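Local coordinates for bifunctional GH43-CE protein (Bacteroides eggerthii, PDB 6MLY) that probably removes xylose units from xylan-type polysaccharides through a family 43 glycoside hydrolase domain, and carries an additional domain of the carbohydrate esterase type, at residues L254-L266 with A272-W284. Numbering follows the deposited sequence.
With EDO (1,2-ethanediol), chain F.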
ATOM      1  N   LEU A 254       0.997  -0.114  33.990  1.00 81.77           N
ATOM      2  CA  LEU A 254       0.843  -1.463  34.533  1.00 81.87           C
ATOM      3  C   LEU A 254      -0.625  -1.888  34.475  1.00 79.93           C
ATOM      4  O   LEU A 254      -1.524  -1.063  34.579  1.00 78.77           O
ATOM      5  CB  LEU A 254       1.334  -1.486  35.983  1.00 83.36           C
ATOM      6  CG  LEU A 254       2.843  -1.354  36.171  1.00 85.65           C
ATOM      7  CD1 LEU A 254       3.186  -1.151  37.639  1.00 87.12           C
ATOM      8  CD2 LEU A 254       3.566  -2.569  35.611  1.00 86.59           C
ATOM      9  N   VAL A 255      -0.835  -3.196  34.307  1.00 79.69           N
ATOM     10  CA  VAL A 255      -2.119  -3.843  34.529  1.00 78.98           C
ATOM     11  C   VAL A 255      -1.847  -5.235  35.098  1.00 80.42           C
ATOM     12  O   VAL A 255      -0.910  -5.907  34.676  1.00 81.61           O
ATOM     13  CB  VAL A 255      -2.974  -3.940  33.254  1.00 77.06           C
ATOM     14  CG1 VAL A 255      -2.230  -4.631  32.121  1.00 77.52           C
ATOM     15  CG2 VAL A 255      -4.297  -4.638  33.533  1.00 76.64           C
ATOM     16  N   ASP A 256      -2.691  -5.645  36.047  1.00 80.63           N
ATOM     17  CA  ASP A 256      -2.552  -6.905  36.749  1.00 81.73           C
ATOM     18  C   ASP A 256      -3.701  -7.822  36.322  1.00 80.97           C
ATOM     19  O   ASP A 256      -4.677  -7.359  35.742  1.00 79.66           O
ATOM     20  CB  ASP A 256      -2.513  -6.691  38.266  1.00 83.20           C
ATOM     21  CG  ASP A 256      -3.783  -6.104  38.870  1.00 82.43           C
ATOM     22  OD1 ASP A 256      -4.468  -5.314  38.177  1.00 80.86           O
ATOM     23  OD2 ASP A 256      -4.072  -6.434  40.044  1.00 83.52           O
ATOM     24  N   THR A 257      -3.549  -9.116  36.610  1.00 81.89           N
ATOM     25  CA  THR A 257      -4.581 -10.118  36.385  1.00 81.30           C
ATOM     26  C   THR A 257      -5.163 -10.525  37.735  1.00 82.09           C
ATOM     27  O   THR A 257      -4.470 -10.447  38.745  1.00 83.65           O
ATOM     28  CB  THR A 257      -4.023 -11.335  35.631  1.00 81.89           C
ATOM     29  OG1 THR A 257      -3.040 -11.967  36.453  1.00 84.02           O
ATOM     30  CG2 THR A 257      -3.411 -10.977  34.295  1.00 81.21           C
ATOM     31  N   PRO A 258      -6.430 -10.992  37.799  1.00 81.32           N
ATOM     32  CA  PRO A 258      -7.025 -11.430  39.064  1.00 82.13           C
ATOM     33  C   PRO A 258      -6.166 -12.433  39.856  1.00 84.78           C
ATOM     34  O   PRO A 258      -6.212 -12.430  41.085  1.00 86.08           O
ATOM     35  CB  PRO A 258      -8.371 -12.064  38.662  1.00 81.26           C
ATOM     36  CG  PRO A 258      -8.334 -12.177  37.145  1.00 80.28           C
ATOM     37  CD  PRO A 258      -7.367 -11.113  36.673  1.00 79.68           C
ATOM     38  N   ASP A 259      -5.390 -13.268  39.154  1.00 85.25           N
ATOM     39  CA  ASP A 259      -4.543 -14.283  39.786  1.00 87.58           C
ATOM     40  C   ASP A 259      -3.163 -13.700  40.131  1.00 88.75           C
ATOM     41  O   ASP A 259      -2.350 -14.384  40.744  1.00 91.06           O
ATOM     42  CB  ASP A 259      -4.412 -15.530  38.908  1.00 87.81           C
ATOM     43  CG  ASP A 259      -3.690 -15.280  37.598  1.00 87.23           C
ATOM     44  OD1 ASP A 259      -4.310 -14.682  36.695  1.00 85.53           O
ATOM     45  OD2 ASP A 259      -2.508 -15.671  37.499  1.00 88.38           O
ATOM     46  N   GLY A 260      -2.900 -12.454  39.718  1.00 87.97           N
ATOM     47  CA  GLY A 260      -1.801 -11.656  40.266  1.00 89.10           C
ATOM     48  C   GLY A 260      -0.587 -11.566  39.352  1.00 89.88           C
ATOM     49  O   GLY A 260       0.466 -11.099  39.785  1.00 90.66           O
ATOM     50  N   ARG A 261      -0.722 -12.002  38.093  1.00 88.97           N
ATOM     51  CA  ARG A 261       0.330 -11.822  37.082  1.00 89.03           C
ATOM     52  C   ARG A 261       0.323 -10.363  36.613  1.00 86.77           C
ATOM     53  O   ARG A 261      -0.743  -9.766  36.461  1.00 84.90           O
ATOM     54  CB  ARG A 261       0.120 -12.759  35.887  1.00 88.97           C
ATOM     55  CG  ARG A 261       0.392 -14.227  36.180  1.00 90.93           C
ATOM     56  CD  ARG A 261      -0.119 -15.112  35.061  1.00 90.45           C
ATOM     57  NE  ARG A 261      -1.570 -15.043  34.951  1.00 89.02           N
ATOM     58  CZ  ARG A 261      -2.265 -15.400  33.879  1.00 87.86           C
ATOM     59  NH1 ARG A 261      -1.639 -15.784  32.777  1.00 88.03           N
ATOM     60  NH2 ARG A 261      -3.586 -15.362  33.914  1.00 86.31           N
ATOM     61  N   TRP A 262       1.519  -9.811  36.370  1.00 87.16           N
ATOM     62  CA  TRP A 262       1.665  -8.422  35.936  1.00 86.29           C
ATOM     63  C   TRP A 262       2.129  -8.341  34.472  1.00 85.58           C
ATOM     64  O   TRP A 262       2.846  -9.215  33.951  1.00 86.01           O
ATOM     65  CB  TRP A 262       2.598  -7.664  36.885  1.00 87.60           C
ATOM     66  CG  TRP A 262       1.983  -7.394  38.222  1.00 88.00           C
ATOM     67  CD1 TRP A 262       2.002  -8.210  39.316  1.00 89.42           C
ATOM     68  CD2 TRP A 262       1.247  -6.220  38.611  1.00 87.00           C
ATOM     69  NE1 TRP A 262       1.337  -7.622  40.359  1.00 89.08           N
ATOM     70  CE2 TRP A 262       0.863  -6.402  39.957  1.00 87.61           C
ATOM     71  CE3 TRP A 262       0.879  -5.036  37.959  1.00 85.57           C
ATOM     72  CZ2 TRP A 262       0.123  -5.450  40.656  1.00 86.67           C
ATOM     73  CZ3 TRP A 262       0.155  -4.092  38.655  1.00 84.93           C
ATOM     74  CH2 TRP A 262      -0.216  -4.299  39.985  1.00 85.35           C
ATOM     75  N   PHE A 263       1.684  -7.261  33.816  1.00 83.39           N
ATOM     76  CA  PHE A 263       1.984  -6.946  32.435  1.00 82.18           C
ATOM     77  C   PHE A 263       2.182  -5.433  32.302  1.00 81.59           C
ATOM     78  O   PHE A 263       1.618  -4.660  33.073  1.00 80.72           O
ATOM     79  CB  PHE A 263       0.849  -7.427  31.526  1.00 80.25           C
ATOM     80  CG  PHE A 263       0.725  -8.925  31.417  1.00 80.37           C
ATOM     81  CD1 PHE A 263      -0.062  -9.641  32.306  1.00 80.56           C
ATOM     82  CD2 PHE A 263       1.400  -9.621  30.425  1.00 80.39           C
ATOM     83  CE1 PHE A 263      -0.171 -11.020  32.204  1.00 81.18           C
ATOM     84  CE2 PHE A 263       1.289 -11.000  30.324  1.00 80.83           C
ATOM     85  CZ  PHE A 263       0.505 -11.697  31.214  1.00 81.36           C
ATOM     86  N   ALA A 264       2.993  -5.031  31.320  1.00 82.00           N
ATOM     87  CA  ALA A 264       3.132  -3.637  30.909  1.00 81.84           C
ATOM     88  C   ALA A 264       2.510  -3.471  29.522  1.00 80.81           C
ATOM     89  O   ALA A 264       2.991  -4.076  28.569  1.00 81.54           O
ATOM     90  CB  ALA A 264       4.586  -3.242  30.894  1.00 83.09           C
ATOM     91  N   TYR A 265       1.441  -2.672  29.420  1.00 79.71           N
ATOM     92  CA  TYR A 265       0.843  -2.358  28.120  1.00 78.44           C
ATOM     93  C   TYR A 265       1.612  -1.179  27.512  1.00 79.45           C
ATOM     94  O   TYR A 265       1.744  -0.135  28.152  1.00 79.56           O
ATOM     95  CB  TYR A 265      -0.665  -2.116  28.231  1.00 76.48           C
ATOM     96  CG  TYR A 265      -1.092  -0.935  29.063  1.00 76.77           C
ATOM     97  CD1 TYR A 265      -1.230   0.325  28.505  1.00 75.76           C
ATOM     98  CD2 TYR A 265      -1.392  -1.084  30.408  1.00 77.52           C
ATOM     99  CE1 TYR A 265      -1.636   1.409  29.264  1.00 75.93           C
ATOM    100  CE2 TYR A 265      -1.797  -0.010  31.186  1.00 77.24           C
ATOM    101  CZ  TYR A 265      -1.923   1.242  30.611  1.00 76.52           C
ATOM    102  OH  TYR A 265      -2.330   2.299  31.373  1.00 76.12           O
ATOM    103  N   LEU A 266       2.146  -1.398  26.297  1.00 80.14           N
ATOM    104  CA  LEU A 266       3.010  -0.462  25.560  1.00 80.84           C
ATOM    105  C   LEU A 266       2.695  -0.556  24.061  1.00 80.40           C
ATOM    106  O   LEU A 266       1.909  -1.409  23.645  1.00 78.75           O
ATOM    107  CB  LEU A 266       4.478  -0.829  25.804  1.00 82.04           C
ATOM    108  CG  LEU A 266       4.920  -0.980  27.258  1.00 83.36           C
ATOM    109  CD1 LEU A 266       6.224  -1.763  27.341  1.00 84.17           C
ATOM    110  CD2 LEU A 266       5.065   0.380  27.927  1.00 84.35           C
ATOM    111  N   ALA A 272       3.687   1.770   8.557  1.00 82.25           N
ATOM    112  CA  ALA A 272       2.483   2.263   7.858  1.00 80.30           C
ATOM    113  C   ALA A 272       1.212   1.883   8.629  1.00 78.52           C
ATOM    114  O   ALA A 272       0.346   2.736   8.865  1.00 77.45           O
ATOM    115  CB  ALA A 272       2.448   1.726   6.448  1.00 79.92           C
ATOM    116  N   VAL A 273       1.115   0.605   9.016  1.00 77.09           N
ATOM    117  CA  VAL A 273      -0.027   0.082   9.777  1.00 75.41           C
ATOM    118  C   VAL A 273      -0.327   1.023  10.956  1.00 75.55           C
ATOM    119  O   VAL A 273      -1.493   1.256  11.283  1.00 75.18           O
ATOM    120  CB  VAL A 273       0.217  -1.371  10.238  1.00 74.99           C
ATOM    121  CG1 VAL A 273       1.132  -1.456  11.453  1.00 75.57           C
ATOM    122  CG2 VAL A 273      -1.089  -2.112  10.489  1.00 74.40           C
ATOM    123  N   GLY A 274       0.728   1.572  11.572  1.00 75.93           N
ATOM    124  CA  GLY A 274       0.598   2.591  12.620  1.00 76.18           C
ATOM    125  C   GLY A 274       1.409   2.259  13.864  1.00 77.16           C
ATOM    126  O   GLY A 274       2.589   1.907  13.772  1.00 77.60           O
ATOM    127  N   ARG A 275       0.755   2.391  15.028  1.00 77.09           N
ATOM    128  CA  ARG A 275       1.372   2.249  16.361  1.00 77.40           C
ATOM    129  C   ARG A 275       0.582   1.198  17.159  1.00 77.06           C
ATOM    130  O   ARG A 275      -0.554   1.440  17.562  1.00 77.11           O
ATOM    131  CB  ARG A 275       1.425   3.621  17.043  1.00 78.27           C
ATOM    132  CG  ARG A 275       2.059   4.707  16.184  1.00 79.75           C
ATOM    133  CD  ARG A 275       2.381   5.986  16.939  1.00 81.94           C
ATOM    134  NE  ARG A 275       1.243   6.894  17.044  1.00 83.14           N
ATOM    135  CZ  ARG A 275       1.088   7.811  17.998  1.00 84.44           C
ATOM    136  NH1 ARG A 275       2.005   7.958  18.937  1.00 87.28           N
ATOM    137  NH2 ARG A 275       0.007   8.571  18.016  1.00 84.50           N
ATOM    138  N   ILE A 276       1.205   0.029  17.369  1.00 77.22           N
ATOM    139  CA  ILE A 276       0.490  -1.228  17.640  1.00 76.42           C
ATOM    140  C   ILE A 276       0.748  -1.670  19.082  1.00 76.77           C
ATOM    141  O   ILE A 276       1.894  -1.732  19.517  1.00 78.05           O
ATOM    142  CB  ILE A 276       0.873  -2.315  16.604  1.00 76.54           C
ATOM    143  CG1 ILE A 276       2.376  -2.598  16.557  1.00 77.67           C
ATOM    144  CG2 ILE A 276       0.359  -1.963  15.215  1.00 75.70           C
ATOM    145  CD1 ILE A 276       2.717  -3.920  15.917  1.00 78.32           C
ATOM    146  N   PRO A 277      -0.313  -1.946  19.878  1.00 76.67           N
ATOM    147  CA  PRO A 277      -0.171  -2.467  21.241  1.00 77.38           C
ATOM    148  C   PRO A 277       0.736  -3.691  21.451  1.00 79.05           C
ATOM    149  O   PRO A 277       0.724  -4.631  20.640  1.00 78.81           O
ATOM    150  CB  PRO A 277      -1.613  -2.860  21.586  1.00 76.86           C
ATOM    151  CG  PRO A 277      -2.441  -1.833  20.862  1.00 75.44           C
ATOM    152  CD  PRO A 277      -1.719  -1.662  19.544  1.00 75.60           C
ATOM    153  N   TYR A 278       1.491  -3.647  22.561  1.00 80.11           N
ATOM    154  CA  TYR A 278       2.400  -4.695  23.031  1.00 82.17           C
ATOM    155  C   TYR A 278       2.138  -4.955  24.523  1.00 82.44           C
ATOM    156  O   TYR A 278       1.973  -4.013  25.302  1.00 82.77           O
ATOM    157  CB  TYR A 278       3.863  -4.276  22.852  1.00 83.41           C
ATOM    158  CG  TYR A 278       4.479  -4.584  21.509  1.00 83.91           C
ATOM    159  CD1 TYR A 278       3.947  -4.069  20.338  1.00 83.11           C
ATOM    160  CD2 TYR A 278       5.622  -5.365  21.406  1.00 85.48           C
ATOM    161  CE1 TYR A 278       4.516  -4.339  19.104  1.00 83.34           C
ATOM    162  CE2 TYR A 278       6.203  -5.646  20.179  1.00 85.57           C
ATOM    163  CZ  TYR A 278       5.647  -5.132  19.021  1.00 83.99           C
ATOM    164  OH  TYR A 278       6.209  -5.396  17.806  1.00 84.84           O
ATOM    165  N   LEU A 279       2.111  -6.236  24.907  1.00 83.80           N
ATOM    166  CA  LEU A 279       2.038  -6.658  26.300  1.00 84.26           C
ATOM    167  C   LEU A 279       3.330  -7.399  26.669  1.00 86.55           C
ATOM    168  O   LEU A 279       3.724  -8.340  25.981  1.00 84.94           O
ATOM    169  CB  LEU A 279       0.808  -7.553  26.488  1.00 83.50           C
ATOM    170  CG  LEU A 279      -0.538  -6.830  26.525  1.00 81.71           C
ATOM    171  CD1 LEU A 279      -1.688  -7.818  26.634  1.00 80.63           C
ATOM    172  CD2 LEU A 279      -0.589  -5.838  27.678  1.00 82.08           C
ATOM    173  N   VAL A 280       3.966  -6.957  27.764  1.00 88.89           N
ATOM    174  CA  VAL A 280       5.217  -7.526  28.285  1.00 91.36           C
ATOM    175  C   VAL A 280       4.953  -8.077  29.682  1.00 93.81           C
ATOM    176  O   VAL A 280       4.383  -7.367  30.508  1.00 95.85           O
ATOM    177  CB  VAL A 280       6.341  -6.472  28.327  1.00 92.55           C
ATOM    178  CG1 VAL A 280       7.647  -7.061  28.842  1.00 94.58           C
ATOM    179  CG2 VAL A 280       6.552  -5.807  26.973  1.00 91.70           C
ATOM    180  N   PRO A 281       5.361  -9.329  30.011  1.00 94.71           N
ATOM    181  CA  PRO A 281       5.262  -9.836  31.384  1.00 95.52           C
ATOM    182  C   PRO A 281       6.148  -9.029  32.345  1.00 95.71           C
ATOM    183  O   PRO A 281       7.229  -8.581  31.957  1.00 95.06           O
ATOM    184  CB  PRO A 281       5.750 -11.294  31.311  1.00 97.13           C
ATOM    185  CG  PRO A 281       5.698 -11.642  29.832  1.00 96.12           C
ATOM    186  CD  PRO A 281       5.909 -10.336  29.090  1.00 94.89           C
ATOM    187  N   VAL A 282       5.681  -8.861  33.586  1.00 95.47           N
ATOM    188  CA  VAL A 282       6.388  -8.066  34.589  1.00 95.71           C
ATOM    189  C   VAL A 282       6.634  -8.926  35.835  1.00 96.81           C
ATOM    190  O   VAL A 282       5.755  -9.672  36.265  1.00 95.27           O
ATOM    191  CB  VAL A 282       5.606  -6.782  34.925  1.00 94.52           C
ATOM    192  CG1 VAL A 282       6.297  -5.963  36.004  1.00 95.84           C
ATOM    193  CG2 VAL A 282       5.363  -5.940  33.678  1.00 92.86           C
ATOM    194  N   GLU A 283       7.851  -8.809  36.383  1.00 98.91           N
ATOM    195  CA  GLU A 283       8.268  -9.431  37.651  1.00101.63           C
ATOM    196  C   GLU A 283       8.691  -8.306  38.610  1.00101.30           C
ATOM    197  O   GLU A 283       8.923  -7.183  38.163  1.00101.76           O
ATOM    198  CB  GLU A 283       9.409 -10.425  37.411  1.00103.99           C
ATOM    199  CG  GLU A 283       9.130 -11.448  36.316  1.00104.18           C
ATOM    200  CD  GLU A 283       7.986 -12.415  36.583  1.00104.60           C
ATOM    201  OE1 GLU A 283       7.665 -12.648  37.776  1.00105.26           O
ATOM    202  OE2 GLU A 283       7.415 -12.938  35.593  1.00104.00           O
ATOM    203  N   TRP A 284       8.800  -8.605  39.910  1.00101.57           N
ATOM    204  CA  TRP A 284       9.083  -7.566  40.919  1.00101.43           C
ATOM    205  C   TRP A 284      10.433  -7.808  41.613  1.00103.09           C
ATOM    206  O   TRP A 284      10.828  -9.137  41.851  1.00104.26           O
ATOM    207  CB  TRP A 284       7.926  -7.463  41.921  1.00100.99           C
ATOM    208  CG  TRP A 284       6.680  -6.882  41.321  1.00 98.82           C
ATOM    209  CD1 TRP A 284       5.591  -7.566  40.867  1.00 97.58           C
ATOM    210  CD2 TRP A 284       6.405  -5.488  41.079  1.00 97.65           C
ATOM    211  NE1 TRP A 284       4.656  -6.699  40.368  1.00 95.34           N
ATOM    212  CE2 TRP A 284       5.126  -5.416  40.482  1.00 95.40           C
ATOM    213  CE3 TRP A 284       7.107  -4.297  41.306  1.00 98.22           C
ATOM    214  CZ2 TRP A 284       4.539  -4.204  40.118  1.00 93.29           C
ATOM    215  CZ3 TRP A 284       6.527  -3.100  40.943  1.00 96.50           C
ATOM    216  CH2 TRP A 284       5.260  -3.056  40.358  1.00 93.94           C
TER
HETATM  217  C1  EDO F 902       1.293  11.016  20.606  1.00 65.38           C
HETATM  218  O1  EDO F 902       0.661   9.730  20.645  1.00 59.45           O
HETATM  219  C2  EDO F 902       0.209  12.081  20.542  1.00 70.51           C
HETATM  220  O2  EDO F 902      -0.655  11.941  21.680  1.00 76.51           O
HETATM  221  O   HOH W   1       4.205 -11.831  35.256  1.00 52.79           O
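A264 N donates to V280 O in the carbonyl plane (2.8 Å), and the CA-H of F263 makes a weaker contact with the same oxygen. V280 N returns the bond to A264 O (3.1 Å), making this a hydrogen-bonded antiparallel pair. The small methyl of A264 suits a place shared with V282, whose CG2 lies 4.0 Å from A264 CB; farther along this face, L266 CD1 meets V280 CG2 at 4.1 Å. On the other face, the branched end of L279 is long enough to reach across, CD2 packing against Y265 CB (3.8 Å), while the Y265 ring leads away and its OH bonds Q203 and the backbone of M35. Strands 262-269 and 275-282 form a beta hairpin, which strand 250-256 extends to a three-stranded antiparallel sheet, consistent with a blade of the five-bladed propeller of family 43. Near the hairpin's open end, two indoles make a T-shaped pair: the NE1 edge of W284 points at one face of W262, planes at 87° and five-membered ring centroids 4.5 Å apart. A flat indole suits W262 because it has two faces to offer; CB of D256 lies over the rim of the opposite one. With its CG beside the backbone N (chi1 -70°), W284 also brings CH2 within 3.9 Å of L254 CD1. Replacing W262 by alanine would probably deprive the W284 edge of its aromatic face and leave that indole freer to turn, although Y212 also meets it edge-to-face.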